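Local coordinates for protein transcription factor tau subunit sfc1 (Schizosaccharomyces pombe, PDB 4BJJ) that serves in TFIIIC as part of the tauA domain that binds boxA promoter sites of tRNA genes, the present piece being the Sfc7-interacting domain of sfc1, at residues N57-P60 with K61-Y64. The protein carries 3 engineered substitutions. Numbering follows the deposited sequence.
Sequences NLRP and KDKY
R59 and D62 close a type I beta turn whose corner is P60-K61: their CA atoms lie 5.7 Å apart, and D62 N donates to R59 O over 3.3 Å, the bond that closes the turn. P60 takes the first corner position, which its ring-restricted phi suits. The same two residues, R59 and D62, meet again through their side chains. R59 NE reaches D62 OD2 at 2.9 Å in a nearly straight salt bridge (N-H...O 173°); D62 OD2 lies in the guanidinium plane of R59 and is met on the anti side of the carboxylate, and the two flat groups stand almost perpendicular (85°). A bend at chi3 of R59 brings NE to this oxygen, while NH2 stays 3.5 Å from D62 OD2, so the grip is single rather than bidentate. On D62, CG is anti to the backbone N (chi1 174°), and the other oxygen, OD1, accepts Y64 N at 3.1 Å from above the carboxylate plane, forming an Asx turn. With an alanine at D62, the R59 guanidinium would probably lose this anionic partner and Y64 N its side-chain acceptor. One carboxylate thus links two successive turns in the surface loop between strands 55-56 and 68-73, and the nearby positive charge is likely to keep it ionised.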
loop_
_atom_site.group_PDB
_atom_site.type_symbol
_atom_site.label_atom_id
_atom_site.label_comp_id
_atom_site.label_asym_id
_atom_site.label_seq_id
_atom_site.Cartn_x
_atom_site.Cartn_y
_atom_site.Cartn_z
ATOM N N ASN A 57 -5.416 -18.563 -2.385
ATOM C CA ASN A 57 -5.586 -19.917 -1.876
ATOM C C ASN A 57 -4.654 -20.174 -0.686
ATOM O O ASN A 57 -3.503 -20.570 -0.862
ATOM C CB ASN A 57 -5.287 -20.914 -3.001
ATOM C CG ASN A 57 -5.707 -22.304 -2.660
ATOM O OD1 ASN A 57 -6.292 -22.552 -1.617
ATOM N ND2 ASN A 57 -5.413 -23.224 -3.539
ATOM N N LEU A 58 -5.153 -19.927 0.519
ATOM C CA LEU A 58 -4.351 -20.049 1.740
ATOM C C LEU A 58 -4.088 -21.471 2.194
ATOM O O LEU A 58 -3.091 -21.725 2.864
ATOM C CB LEU A 58 -5.027 -19.321 2.894
ATOM C CG LEU A 58 -5.110 -17.803 2.785
ATOM C CD1 LEU A 58 -5.916 -17.271 3.955
ATOM C CD2 LEU A 58 -3.717 -17.199 2.736
ATOM N N ARG A 59 -4.990 -22.391 1.861
ATOM C CA ARG A 59 -4.870 -23.778 2.284
ATOM C C ARG A 59 -4.962 -24.724 1.089
ATOM O O ARG A 59 -5.961 -25.402 0.929
ATOM C CB ARG A 59 -5.947 -24.117 3.309
ATOM C CG ARG A 59 -5.961 -23.229 4.549
ATOM C CD ARG A 59 -7.109 -23.594 5.471
ATOM N NE ARG A 59 -7.085 -24.994 5.885
ATOM C CZ ARG A 59 -6.276 -25.505 6.815
ATOM N NH1 ARG A 59 -5.375 -24.752 7.448
ATOM N NH2 ARG A 59 -6.363 -26.792 7.114
ATOM N N PRO A 60 -3.891 -24.801 0.281
ATOM C CA PRO A 60 -3.826 -25.589 -0.966
ATOM C C PRO A 60 -4.127 -27.096 -0.838
ATOM O O PRO A 60 -4.751 -27.645 -1.739
ATOM C CB PRO A 60 -2.381 -25.384 -1.452
ATOM C CG PRO A 60 -1.617 -24.958 -0.239
ATOM C CD PRO A 60 -2.584 -24.219 0.639
ATOM N N LYS A 61 -3.700 -27.748 0.238
ATOM C CA LYS A 61 -3.920 -29.189 0.416
ATOM C C LYS A 61 -5.216 -29.577 1.160
ATOM O O LYS A 61 -5.376 -30.719 1.577
ATOM C CB LYS A 61 -2.708 -29.787 1.143
ATOM C CG LYS A 61 -1.474 -29.923 0.256
ATOM C CD LYS A 61 -0.189 -29.622 1.017
ATOM C CE LYS A 61 0.135 -30.687 2.063
ATOM N NZ LYS A 61 1.341 -30.350 2.882
ATOM N N ASP A 62 -6.145 -28.640 1.319
ATOM C CA ASP A 62 -7.345 -28.871 2.122
ATOM C C ASP A 62 -8.598 -28.858 1.229
ATOM O O ASP A 62 -9.002 -27.806 0.757
ATOM C CB ASP A 62 -7.449 -27.778 3.204
ATOM C CG ASP A 62 -8.758 -27.842 4.023
ATOM O OD1 ASP A 62 -9.525 -28.824 3.922
ATOM O OD2 ASP A 62 -9.009 -26.894 4.796
ATOM N N LYS A 63 -9.234 -30.008 1.034
ATOM C CA LYS A 63 -10.381 -30.096 0.107
ATOM C C LYS A 63 -11.611 -29.240 0.462
ATOM O O LYS A 63 -12.482 -29.034 -0.362
ATOM C CB LYS A 63 -10.839 -31.550 -0.041
ATOM C CG LYS A 63 -11.373 -32.189 1.263
ATOM C CD LYS A 63 -11.536 -33.702 1.103
ATOM C CE LYS A 63 -12.315 -34.325 2.239
ATOM N NZ LYS A 63 -12.288 -35.824 2.158
ATOM N N TYR A 64 -11.714 -28.763 1.687
ATOM C CA TYR A 64 -12.842 -27.901 2.047
ATOM C C TYR A 64 -12.560 -26.430 1.767
ATOM O O TYR A 64 -13.455 -25.600 1.921
ATOM C CB TYR A 64 -13.186 -28.058 3.521
ATOM C CG TYR A 64 -13.469 -29.473 3.909
ATOM C CD1 TYR A 64 -14.748 -29.985 3.830
ATOM C CD2 TYR A 64 -12.452 -30.304 4.360
ATOM C CE1 TYR A 64 -15.008 -31.291 4.182
ATOM C CE2 TYR A 64 -12.712 -31.603 4.723
ATOM C CZ TYR A 64 -13.985 -32.090 4.622
ATOM O OH TYR A 64 -14.234 -33.383 4.961
#